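PDB 5XZ3: peptidoglycan-recognition protein from Apis mellifera, which probably recognises bacterial peptidoglycan as a sensor of the honeybee's innate immune system. Local coordinates for residues Glu158-Ile163 with Pro167-Thr172; Ile11-Asn14 with Val19-Lys22; Ser41-Ser46 with Gln112-Ser117; Gly92-Gly97 with Ser102-Phe107; Asp48-Asn53 with Gly77-Ile82. All coordinates share one frame; numbering follows the deposited sequence.

Contact 1 (Glu158-Ile163 with Pro167-Thr172); sequences ELYKQI and PEWVST
Trp169 is the residue of 167-172 that reaches helix 158-163, and its indole packs against Tyr160 and Ile163. The chain comes up to it through Glu168, whose backbone bonds to Val143. At Trp169 the CB sits 3.4 Å from Ile163 O, close to where the helix ends. The indole CG stands anti to the backbone N (chi1 176°), which throws the ring across the helix terminus. Trp169 CD1 touches Ile163 CD1 at 4.1 Å, the two side chains crossing at about a right angle. Farther along the indole, Trp169 CZ2 is met by Tyr160 OH at 3.4 Å, the hydroxyl lying at the edge of the indole near its plane. The two aromatic planes stand at 85° in an oblique pairing. NE1 is spent on Gln148 OE1, so this polar atom in the packing has a partner. Cut back to alanine, this position is likely to strip cover from Tyr160 and the Ile163 side chain and leave Gln148 OE1 without its indole donor. Beyond the tryptophan, Val170 returns to the backbone of Val143, and Ser171 N passes over one indole face. The C-terminal tail thus runs along strand 141-145, an outer strand of the sheet, while helix 157-163 lies with Leu159 against Leu121 of helix 118-133.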
# COMPACT_ATOMS: atom_id res chain seq x y z
N GLU A 158 -11.88 7.63 -8.92
CA GLU A 158 -11.03 8.74 -9.34
C GLU A 158 -9.56 8.31 -9.30
O GLU A 158 -8.84 8.49 -10.28
CB GLU A 158 -11.30 10.02 -8.54
CG GLU A 158 -12.64 10.70 -8.85
CD GLU A 158 -12.83 10.92 -10.36
OE1 GLU A 158 -13.85 10.43 -10.90
OE2 GLU A 158 -11.93 11.54 -11.02
N LEU A 159 -9.16 7.71 -8.18
CA LEU A 159 -7.79 7.17 -8.04
C LEU A 159 -7.50 6.05 -9.03
O LEU A 159 -6.39 5.95 -9.56
CB LEU A 159 -7.51 6.71 -6.61
CG LEU A 159 -6.22 5.89 -6.34
CD1 LEU A 159 -4.98 6.65 -6.83
CD2 LEU A 159 -6.11 5.58 -4.86
N TYR A 160 -8.47 5.17 -9.23
CA TYR A 160 -8.36 4.12 -10.24
C TYR A 160 -7.98 4.63 -11.62
O TYR A 160 -7.06 4.10 -12.26
CB TYR A 160 -9.62 3.28 -10.29
CG TYR A 160 -9.50 2.07 -11.17
CD1 TYR A 160 -8.70 0.99 -10.78
CD2 TYR A 160 -10.16 2.02 -12.40
CE1 TYR A 160 -8.57 -0.12 -11.60
CE2 TYR A 160 -10.04 0.89 -13.24
CZ TYR A 160 -9.24 -0.17 -12.81
OH TYR A 160 -9.13 -1.29 -13.59
N LYS A 161 -8.69 5.65 -12.10
CA LYS A 161 -8.35 6.25 -13.40
C LYS A 161 -6.94 6.80 -13.41
O LYS A 161 -6.27 6.75 -14.44
CB LYS A 161 -9.37 7.34 -13.77
CG LYS A 161 -10.71 6.78 -14.24
CD LYS A 161 -11.75 7.87 -14.43
CE LYS A 161 -12.12 8.59 -13.13
NZ LYS A 161 -13.07 9.70 -13.46
N GLN A 162 -6.46 7.28 -12.27
CA GLN A 162 -5.09 7.80 -12.16
C GLN A 162 -4.05 6.71 -12.29
O GLN A 162 -3.04 6.91 -12.96
CB GLN A 162 -4.88 8.53 -10.84
CG GLN A 162 -5.63 9.83 -10.79
CD GLN A 162 -5.38 10.56 -9.49
OE1 GLN A 162 -4.65 11.54 -9.46
NE2 GLN A 162 -5.98 10.09 -8.44
N ILE A 163 -4.29 5.56 -11.66
CA ILE A 163 -3.29 4.46 -11.70
C ILE A 163 -3.30 3.83 -13.09
O ILE A 163 -2.29 3.28 -13.52
CB ILE A 163 -3.45 3.40 -10.57
CG1 ILE A 163 -4.70 2.53 -10.80
CG2 ILE A 163 -3.41 4.08 -9.18
CD1 ILE A 163 -4.82 1.28 -9.96
N PRO A 167 2.41 2.71 -16.55
CA PRO A 167 2.74 1.65 -17.51
C PRO A 167 2.67 0.24 -16.94
O PRO A 167 2.50 -0.72 -17.70
CB PRO A 167 4.18 1.99 -17.92
CG PRO A 167 4.34 3.44 -17.60
CD PRO A 167 3.53 3.66 -16.37
N GLU A 168 2.79 0.11 -15.61
CA GLU A 168 2.76 -1.21 -14.94
C GLU A 168 1.31 -1.67 -14.69
O GLU A 168 1.08 -2.84 -14.36
CB GLU A 168 3.56 -1.21 -13.62
CG GLU A 168 5.05 -0.87 -13.72
CD GLU A 168 5.36 0.62 -13.79
OE1 GLU A 168 4.41 1.44 -13.78
OE2 GLU A 168 6.56 1.00 -13.85
N TRP A 169 0.34 -0.76 -14.85
CA TRP A 169 -1.08 -1.13 -14.68
C TRP A 169 -1.51 -2.10 -15.79
O TRP A 169 -1.14 -1.91 -16.95
CB TRP A 169 -1.99 0.10 -14.63
CG TRP A 169 -3.44 -0.29 -14.57
CD1 TRP A 169 -4.12 -0.72 -13.47
CD2 TRP A 169 -4.37 -0.34 -15.66
NE1 TRP A 169 -5.42 -1.04 -13.80
CE2 TRP A 169 -5.60 -0.83 -15.14
CE3 TRP A 169 -4.29 -0.05 -17.03
CZ2 TRP A 169 -6.74 -0.98 -15.93
CZ3 TRP A 169 -5.44 -0.22 -17.83
CH2 TRP A 169 -6.65 -0.69 -17.27
N VAL A 170 -2.26 -3.15 -15.42
CA VAL A 170 -2.78 -4.12 -16.36
C VAL A 170 -4.31 -4.15 -16.30
O VAL A 170 -4.90 -4.13 -15.21
CB VAL A 170 -2.21 -5.56 -16.19
CG1 VAL A 170 -0.70 -5.63 -16.47
CG2 VAL A 170 -2.52 -6.13 -14.81
N SER A 171 -4.94 -4.19 -17.47
CA SER A 171 -6.42 -4.22 -17.58
C SER A 171 -7.00 -5.54 -17.10
O SER A 171 -8.17 -5.62 -16.69
CB SER A 171 -6.88 -3.89 -19.00
OG SER A 171 -6.45 -4.88 -19.91
N THR A 172 -6.17 -6.58 -17.13
CA THR A 172 -6.55 -7.89 -16.62
C THR A 172 -5.45 -8.57 -15.77
O THR A 172 -4.30 -8.68 -16.21
CB THR A 172 -7.15 -8.82 -17.73
OG1 THR A 172 -6.66 -10.15 -17.57
CG2 THR A 172 -6.85 -8.34 -19.14

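Contact 2 (Ile11-Asn14 with Val19-Lys22); sequences IKRN and VQAK
Arg13 grips the carbonyl of Val19 side-on, with two nitrogens converging on one oxygen. Arg13 NE and Arg13 NH1 both lie 2.8 Å from Val19 O, and the oxygen sits in the guanidinium plane. Neither bond is straight, with N-H...O angles of 146° and 145°, as expected when two neighbouring N-H groups share one acceptor. The two donors approach from opposite faces of the carbonyl plane, so the oxygen is straddled by the fork. The third nitrogen, NH2, goes to Asp69 in a salt bridge, which probably offsets the positive charge and fixes the rotation of the guanidinium. At the other end of the residue, Arg13 N bonds to the carboxylate of Glu84.

Outward from the polar grip, the extended chain after Val19 runs over the flat group: Ala21 N stands 3.5 Å from Arg13 NH1, above one guanidinium face and toward its rim. Arg13 CG leaves anti to the backbone N and the chain then bends at chi2 (-146°), which brings the head under this backbone. The Gln20 side chain adds only a marginal touch, Gln20 OE1 lying 4.5 Å from Arg13 CD. The Arg13 side chain also touches Arg58 and Met62 of helix 47-64.

The arginine thus ties the short helix 13-16 to the loop that leaves it, a side-chain-to-backbone clamp across a surface turn. This fits the N-terminal segment that the peptidoglycan recognition proteins carry in addition to the amidase-like core.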
# COMPACT_ATOMS: atom_id res chain seq x y z
N ILE A 11 8.91 5.45 5.76
CA ILE A 11 8.81 5.58 7.21
C ILE A 11 8.60 4.17 7.76
O ILE A 11 7.56 3.56 7.52
CB ILE A 11 7.66 6.52 7.63
CG1 ILE A 11 7.75 7.92 6.97
CG2 ILE A 11 7.52 6.59 9.14
CD1 ILE A 11 9.04 8.67 7.20
N LYS A 12 9.59 3.64 8.49
CA LYS A 12 9.53 2.26 8.98
C LYS A 12 8.50 2.09 10.09
O LYS A 12 8.15 3.05 10.77
CB LYS A 12 10.91 1.77 9.44
CG LYS A 12 11.93 1.65 8.30
CD LYS A 12 13.34 1.43 8.84
CE LYS A 12 13.65 -0.05 9.02
NZ LYS A 12 14.08 -0.73 7.76
N ARG A 13 8.04 0.86 10.26
CA ARG A 13 7.03 0.51 11.25
C ARG A 13 7.31 1.09 12.66
O ARG A 13 6.42 1.72 13.24
CB ARG A 13 6.87 -1.01 11.32
CG ARG A 13 5.62 -1.45 12.07
CD ARG A 13 5.85 -2.74 12.85
NE ARG A 13 4.62 -3.17 13.54
CZ ARG A 13 3.58 -3.75 12.95
NH1 ARG A 13 2.52 -4.09 13.69
NH2 ARG A 13 3.58 -3.97 11.63
N ASN A 14 8.53 0.93 13.16
CA ASN A 14 8.90 1.43 14.51
C ASN A 14 8.88 2.97 14.64
O ASN A 14 8.97 3.49 15.76
CB ASN A 14 10.25 0.88 14.96
CG ASN A 14 11.43 1.64 14.39
OD1 ASN A 14 11.52 1.86 13.18
ND2 ASN A 14 12.35 2.06 15.26
N VAL A 19 4.09 -1.52 18.58
CA VAL A 19 3.43 -2.83 18.55
C VAL A 19 3.86 -3.64 17.31
O VAL A 19 3.54 -3.28 16.17
CB VAL A 19 1.88 -2.70 18.62
CG1 VAL A 19 1.23 -4.07 18.70
CG2 VAL A 19 1.46 -1.83 19.80
N GLN A 20 4.55 -4.75 17.57
CA GLN A 20 4.99 -5.68 16.54
C GLN A 20 3.81 -6.51 16.05
O GLN A 20 2.80 -6.61 16.73
CB GLN A 20 6.08 -6.61 17.11
CG GLN A 20 7.33 -5.91 17.64
CD GLN A 20 8.33 -5.61 16.54
OE1 GLN A 20 8.45 -4.47 16.08
NE2 GLN A 20 9.06 -6.65 16.09
N ALA A 21 3.95 -7.11 14.86
CA ALA A 21 3.01 -8.13 14.39
C ALA A 21 2.90 -9.26 15.43
O ALA A 21 3.90 -9.61 16.08
CB ALA A 21 3.47 -8.70 13.07
N LYS A 22 1.69 -9.81 15.59
CA LYS A 22 1.47 -10.99 16.45
C LYS A 22 1.95 -12.28 15.78
O LYS A 22 2.37 -13.21 16.47
CB LYS A 22 -0.01 -11.11 16.84
CG LYS A 22 -0.46 -10.06 17.87
CD LYS A 22 -1.93 -10.17 18.25
CE LYS A 22 -2.84 -9.68 17.13
NZ LYS A 22 -4.31 -9.82 17.38

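Contact 3 (Ser41-Ser46 with Gln112-Ser117); sequences SLECNS and QNKSAS
Lys114 NZ is gripped by two oxygens: the carboxylate of Glu43 across the contact and the backbone O of Asn110. Lys114 NZ lies 2.5 Å from Glu43 OE1, shorter than a salt bridge should be, so the ion pair is plain but its exact length is doubtful. It links two loops of the amidase-like alpha/beta fold that follow neighbouring parallel strands, 31-38 and 102-107, and lead into helices 47-64 and 118-133. The side chains approach from opposite directions, Glu43 extended beyond CG and Lys114 folding only at its last bond (chi4 58°), where the ammonium turns to meet the carboxylate. The lysine also makes a cation-pi contact with Phe111, so its charge has both an anion and an aromatic neighbour.

Both residues are exposed, and beyond this pair the segments stay apart: the nearest CA atoms, those of Glu43 and Ala116, are 10.7 Å from each other. The pair therefore joins the two loops at the surface without packing them together. Each loop closes with a serine at the N-cap position of its helix, Ser46 and Ser117. In the second, Ser117 OG caps the backbone N of Met120.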
# COMPACT_ATOMS: atom_id res chain seq x y z
N SER A 41 -10.52 5.89 5.19
CA SER A 41 -10.32 6.39 6.54
C SER A 41 -10.05 7.87 6.43
O SER A 41 -9.93 8.40 5.31
CB SER A 41 -9.18 5.63 7.23
OG SER A 41 -7.90 5.96 6.67
N LEU A 42 -9.98 8.55 7.57
CA LEU A 42 -9.69 9.97 7.59
C LEU A 42 -8.35 10.26 6.93
O LEU A 42 -7.36 9.58 7.19
CB LEU A 42 -9.73 10.53 9.02
CG LEU A 42 -11.03 11.20 9.48
CD1 LEU A 42 -10.98 11.46 10.98
CD2 LEU A 42 -11.32 12.49 8.73
N GLU A 43 -8.36 11.25 6.04
CA GLU A 43 -7.17 11.76 5.38
C GLU A 43 -6.20 12.39 6.37
O GLU A 43 -6.60 12.84 7.45
CB GLU A 43 -7.56 12.80 4.36
CG GLU A 43 -7.80 12.27 2.97
CD GLU A 43 -7.99 13.39 1.96
OE1 GLU A 43 -8.97 13.32 1.20
OE2 GLU A 43 -7.18 14.35 1.93
N CYS A 44 -4.94 12.43 5.98
CA CYS A 44 -3.90 13.08 6.77
C CYS A 44 -3.05 13.94 5.86
O CYS A 44 -2.82 13.58 4.69
CB CYS A 44 -3.07 12.04 7.53
SG CYS A 44 -2.23 10.81 6.48
N ASN A 45 -2.58 15.07 6.37
CA ASN A 45 -1.83 15.99 5.53
C ASN A 45 -0.44 16.35 6.07
O ASN A 45 0.25 17.21 5.51
CB ASN A 45 -2.69 17.24 5.25
CG ASN A 45 -2.86 17.52 3.77
OD1 ASN A 45 -2.46 18.58 3.28
ND2 ASN A 45 -3.45 16.57 3.05
N SER A 46 -0.04 15.69 7.16
CA SER A 46 1.26 15.90 7.79
C SER A 46 1.75 14.60 8.40
O SER A 46 0.95 13.69 8.68
CB SER A 46 1.19 17.01 8.86
OG SER A 46 0.60 16.55 10.06
N GLN A 112 -13.00 7.76 -4.16
CA GLN A 112 -14.13 7.47 -5.06
C GLN A 112 -14.54 8.69 -5.88
O GLN A 112 -14.78 8.58 -7.09
CB GLN A 112 -15.34 6.93 -4.28
CG GLN A 112 -16.61 6.68 -5.10
CD GLN A 112 -16.47 5.65 -6.24
OE1 GLN A 112 -17.31 5.60 -7.13
NE2 GLN A 112 -15.42 4.83 -6.20
N ASN A 113 -14.60 9.84 -5.21
CA ASN A 113 -15.11 11.07 -5.81
C ASN A 113 -14.10 12.22 -5.90
O ASN A 113 -14.47 13.35 -6.25
CB ASN A 113 -16.38 11.54 -5.08
CG ASN A 113 -17.51 10.54 -5.19
OD1 ASN A 113 -17.86 10.09 -6.28
ND2 ASN A 113 -18.07 10.17 -4.05
N LYS A 114 -12.84 11.93 -5.58
CA LYS A 114 -11.77 12.90 -5.76
C LYS A 114 -10.45 12.23 -6.03
O LYS A 114 -10.19 11.12 -5.56
CB LYS A 114 -11.66 13.87 -4.57
CG LYS A 114 -11.24 13.23 -3.27
CD LYS A 114 -10.90 14.29 -2.24
CE LYS A 114 -11.09 13.69 -0.87
NZ LYS A 114 -10.21 12.48 -0.79
N SER A 115 -9.63 12.90 -6.83
CA SER A 115 -8.29 12.43 -7.21
C SER A 115 -7.37 12.47 -6.02
O SER A 115 -7.57 13.26 -5.08
CB SER A 115 -7.72 13.33 -8.29
OG SER A 115 -8.40 13.15 -9.51
N ALA A 116 -6.36 11.60 -6.04
CA ALA A 116 -5.24 11.70 -5.11
C ALA A 116 -4.34 12.79 -5.66
O ALA A 116 -4.31 13.00 -6.87
CB ALA A 116 -4.47 10.38 -5.03
N SER A 117 -3.64 13.49 -4.77
CA SER A 117 -2.68 14.52 -5.16
C SER A 117 -1.52 13.92 -5.94
O SER A 117 -1.24 12.72 -5.83
CB SER A 117 -2.14 15.24 -3.92
OG SER A 117 -1.25 14.38 -3.22

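Contact 4 (Gly92-Gly97 with Ser102-Phe107); sequences GAHTYG and SISIAF. With SO4 (sulfate ion), chain E.
Ser104 lies directly over the imidazole of His94, and this is the tight part of the contact. Ser104 CB stands 3.4 Å from the centroid of the His94 ring, 13° off the normal, a CH-pi contact, while Ser104 OG hangs nearer the rim, 3.1 Å from His94 CD2. At the ring's edge, His94 CE1 meets Ser102 OG at 3.2 Å; that hydroxyl bonds to Tyr98 O. Two polar links then fix the rotation of the ring. His94 ND1 and Thr95 OG1 are 2.8 Å apart, a hydrogen bond in which either could be the donor, and His94 NE2 meets a water 2.9 Å away that also takes the N-H of Gly92 and donates to Ser102 O.

The far end of 92-97 is looser. Tyr96 and Gly97 are exposed and touch nothing of the strand; instead Gly97 N holds O2 of a sulfate at 3.0 Å, nearly straight, with Asn99 ND2 as the ion's second partner. The sulfate probably comes from the crystallisation liquor.

Thr95 OG1 also bonds to His37 NE2 on strand 31-38. The place of 92-97 beside the central sheet is consistent with this loop lining the groove where members of the family bind peptidoglycan.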
# COMPACT_ATOMS: atom_id res chain seq x y z
N GLY A 92 0.13 -9.88 4.01
CA GLY A 92 -0.87 -8.94 4.53
C GLY A 92 -2.27 -9.54 4.62
O GLY A 92 -2.45 -10.75 4.54
N ALA A 93 -3.26 -8.66 4.83
CA ALA A 93 -4.68 -9.04 4.90
C ALA A 93 -5.45 -7.88 4.29
O ALA A 93 -5.97 -7.00 4.99
CB ALA A 93 -5.10 -9.27 6.35
N HIS A 94 -5.45 -7.86 2.96
CA HIS A 94 -5.99 -6.74 2.21
C HIS A 94 -6.83 -7.17 1.01
O HIS A 94 -7.77 -6.47 0.65
CB HIS A 94 -4.84 -5.82 1.73
CG HIS A 94 -3.71 -6.56 1.10
ND1 HIS A 94 -3.72 -6.96 -0.22
CD2 HIS A 94 -2.53 -6.99 1.61
CE1 HIS A 94 -2.60 -7.60 -0.50
NE2 HIS A 94 -1.86 -7.62 0.59
N THR A 95 -6.51 -8.30 0.38
CA THR A 95 -7.16 -8.70 -0.90
C THR A 95 -7.43 -10.22 -0.95
O THR A 95 -6.50 -11.00 -1.16
CB THR A 95 -6.29 -8.25 -2.11
OG1 THR A 95 -5.88 -6.89 -1.93
CG2 THR A 95 -7.09 -8.34 -3.43
N TYR A 96 -8.69 -10.63 -0.78
CA TYR A 96 -9.05 -12.06 -0.84
C TYR A 96 -8.49 -12.75 -2.08
O TYR A 96 -8.66 -12.26 -3.21
CB TYR A 96 -10.57 -12.29 -0.81
CG TYR A 96 -11.29 -11.66 0.34
CD1 TYR A 96 -10.96 -12.00 1.66
CD2 TYR A 96 -12.32 -10.72 0.13
CE1 TYR A 96 -11.62 -11.41 2.73
CE2 TYR A 96 -12.99 -10.13 1.20
CZ TYR A 96 -12.62 -10.48 2.49
OH TYR A 96 -13.26 -9.91 3.57
N GLY A 97 -7.78 -13.85 -1.84
CA GLY A 97 -7.19 -14.66 -2.91
C GLY A 97 -5.83 -14.16 -3.38
O GLY A 97 -5.18 -14.84 -4.18
N SER A 102 1.02 -10.82 -3.47
CA SER A 102 0.96 -9.37 -3.73
C SER A 102 1.42 -8.59 -2.52
O SER A 102 1.45 -9.11 -1.41
CB SER A 102 -0.47 -8.93 -4.10
OG SER A 102 -1.36 -9.10 -2.99
N ILE A 103 1.78 -7.34 -2.75
CA ILE A 103 1.76 -6.34 -1.68
C ILE A 103 0.58 -5.42 -1.99
O ILE A 103 0.11 -5.37 -3.14
CB ILE A 103 3.08 -5.55 -1.58
CG1 ILE A 103 3.46 -4.94 -2.93
CG2 ILE A 103 4.23 -6.43 -1.03
CD1 ILE A 103 4.02 -3.55 -2.79
N SER A 104 0.10 -4.72 -0.97
CA SER A 104 -0.89 -3.68 -1.20
C SER A 104 -0.31 -2.31 -0.93
O SER A 104 0.57 -2.14 -0.06
CB SER A 104 -2.15 -3.92 -0.38
OG SER A 104 -1.85 -4.03 1.02
N ILE A 105 -0.77 -1.32 -1.70
CA ILE A 105 -0.39 0.07 -1.46
C ILE A 105 -1.72 0.79 -1.19
O ILE A 105 -2.58 0.86 -2.08
CB ILE A 105 0.36 0.70 -2.65
CG1 ILE A 105 1.67 -0.09 -2.95
CG2 ILE A 105 0.63 2.18 -2.37
CD1 ILE A 105 2.47 0.37 -4.16
N ALA A 106 -1.88 1.28 0.03
CA ALA A 106 -3.14 1.86 0.43
C ALA A 106 -2.98 3.37 0.55
O ALA A 106 -2.23 3.86 1.40
CB ALA A 106 -3.67 1.26 1.74
N PHE A 107 -3.73 4.08 -0.29
CA PHE A 107 -3.80 5.54 -0.23
C PHE A 107 -4.75 5.91 0.90
O PHE A 107 -5.90 5.46 0.92
CB PHE A 107 -4.35 6.08 -1.55
CG PHE A 107 -3.37 6.09 -2.69
CD1 PHE A 107 -2.92 4.89 -3.28
CD2 PHE A 107 -2.92 7.30 -3.22
CE1 PHE A 107 -2.01 4.91 -4.35
CE2 PHE A 107 -2.02 7.33 -4.28
CZ PHE A 107 -1.57 6.13 -4.84
S SO4 E . -5.74 -15.22 0.95
O1 SO4 E . -5.04 -14.62 -0.20
O2 SO4 E . -7.20 -15.05 0.81
O3 SO4 E . -5.41 -16.66 0.98
O4 SO4 E . -5.33 -14.60 2.24
O HOH W 1 0.33 -9.42 1.19

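Contact 5 (Asp48-Asn53 with Gly77-Ile82); sequences DTCISN and GGDGNI
Cys50 SG is the atom on which the two segments meet, in van der Waals contact with the hairpin loop. Cys50 SG lies 3.5 Å from Asp79 OD1 and 3.7 Å from Gly77 CA, without a hydrogen bond across the interface. The same sulfur is joined to Cys44 SG in the disulfide, so the hairpin packs against the bridge that ties the start of helix 47-64 to the loop before it. Gly77 fits because it is bare: a CB there would come within 2.5 Å of Cys50 SG.

Hydrogen bonds hold the loop itself in shape. Asp79 OD1 accepts from Asn81 N at 3.0 Å, an Asx turn, and Asp79 OD2 accepts from Asn81 ND2 at 2.8 Å, both donors standing well above the carboxylate plane. OD2 has a second partner in the hydroxyl of Tyr83. Asp79 CG sits between its backbone N and carbonyl carbon (chi1 60°), which folds the carboxylate back toward Asn81. With a leucine in its place, Asn81 N, the Asn81 amide and Tyr83 OH would probably lose this shared partner.

The backbone adds Gly80 N to Gly77 O, 2.9 Å, and Gly77 N to Asn81 O, 3.1 Å. Together with the positive phi of Gly80 (82°), these define a type I turn with a G1 beta bulge, a classic tight hairpin, here joining antiparallel strands 74-76 and 82-84 and seated against the Cys44-Cys50 disulfide at the start of helix 47-64.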
# COMPACT_ATOMS: atom_id res chain seq x y z
N ASP A 48 2.95 13.89 11.38
CA ASP A 48 2.31 13.68 12.68
C ASP A 48 0.89 13.14 12.63
O ASP A 48 0.55 12.22 13.38
CB ASP A 48 2.34 14.98 13.50
CG ASP A 48 3.59 15.10 14.32
OD1 ASP A 48 4.14 14.06 14.73
OD2 ASP A 48 4.02 16.25 14.57
N THR A 49 0.07 13.70 11.75
CA THR A 49 -1.32 13.24 11.62
C THR A 49 -1.40 11.90 10.88
O THR A 49 -2.27 11.07 11.19
CB THR A 49 -2.22 14.27 10.92
OG1 THR A 49 -1.64 14.63 9.66
CG2 THR A 49 -2.37 15.51 11.79
N CYS A 50 -0.49 11.67 9.93
CA CYS A 50 -0.43 10.37 9.26
C CYS A 50 0.00 9.28 10.23
O CYS A 50 -0.56 8.18 10.20
CB CYS A 50 0.43 10.39 8.00
SG CYS A 50 -0.25 11.37 6.64
N ILE A 51 0.94 9.59 11.13
CA ILE A 51 1.40 8.62 12.12
C ILE A 51 0.23 8.15 13.02
O ILE A 51 0.03 6.93 13.24
CB ILE A 51 2.64 9.11 12.92
CG1 ILE A 51 3.89 9.00 12.03
CG2 ILE A 51 2.81 8.34 14.22
CD1 ILE A 51 5.14 9.69 12.58
N SER A 52 -0.56 9.12 13.48
CA SER A 52 -1.73 8.88 14.35
C SER A 52 -2.80 8.04 13.66
O SER A 52 -3.38 7.13 14.26
CB SER A 52 -2.37 10.21 14.76
OG SER A 52 -1.40 11.03 15.36
N ASN A 53 -3.06 8.39 12.41
CA ASN A 53 -4.09 7.73 11.60
C ASN A 53 -3.74 6.27 11.37
O ASN A 53 -4.58 5.39 11.56
CB ASN A 53 -4.28 8.47 10.28
CG ASN A 53 -5.14 9.71 10.44
OD1 ASN A 53 -5.29 10.24 11.54
ND2 ASN A 53 -5.70 10.18 9.33
N GLY A 77 0.40 8.59 2.70
CA GLY A 77 -0.27 9.71 3.38
C GLY A 77 -0.40 10.90 2.44
O GLY A 77 0.34 11.01 1.47
N GLY A 78 -1.35 11.80 2.74
CA GLY A 78 -1.50 13.05 1.98
C GLY A 78 -0.31 13.97 2.14
O GLY A 78 -0.17 14.95 1.40
N ASP A 79 0.56 13.66 3.10
CA ASP A 79 1.86 14.33 3.23
C ASP A 79 2.84 13.95 2.11
O ASP A 79 3.89 14.56 1.98
CB ASP A 79 2.47 14.05 4.61
CG ASP A 79 2.71 12.56 4.89
OD1 ASP A 79 2.24 11.68 4.14
OD2 ASP A 79 3.39 12.25 5.89
N GLY A 80 2.47 12.94 1.32
CA GLY A 80 3.32 12.42 0.26
C GLY A 80 4.37 11.45 0.77
O GLY A 80 5.31 11.11 0.05
N ASN A 81 4.21 10.99 2.01
CA ASN A 81 5.13 10.02 2.60
C ASN A 81 4.64 8.58 2.40
O ASN A 81 3.43 8.34 2.28
CB ASN A 81 5.36 10.30 4.09
CG ASN A 81 6.40 11.41 4.34
OD1 ASN A 81 7.50 11.39 3.78
ND2 ASN A 81 6.06 12.34 5.22
N ILE A 82 5.59 7.65 2.37
CA ILE A 82 5.30 6.21 2.33
C ILE A 82 5.53 5.64 3.73
O ILE A 82 6.60 5.84 4.30
CB ILE A 82 6.21 5.48 1.32
CG1 ILE A 82 6.06 6.05 -0.09
CG2 ILE A 82 5.96 3.97 1.35
CD1 ILE A 82 7.35 5.95 -0.90

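How the contacts relate
Contact 4 is the most central, its centre about 7 Å from the centre of the chain, and polar and aromatic groups there are closely packed. Contact 1 is also buried but peripheral, mostly apolar, and on the other side of the centre from contact 2. Contacts 2 and 3 are surface contacts resting on charge: in one a guanidinium on a backbone oxygen, in the other a lysine-glutamate pair. Contact 5 is partly buried and shares the disulfide with contact 3, so both hold the start of helix 47-64. Contact 2 joins contact 5 through a probable backbone hydrogen bond from Ile11 to Ile82. Phe107 of contact 4 packs on Leu159 of contact 1 and Ala116 of contact 3.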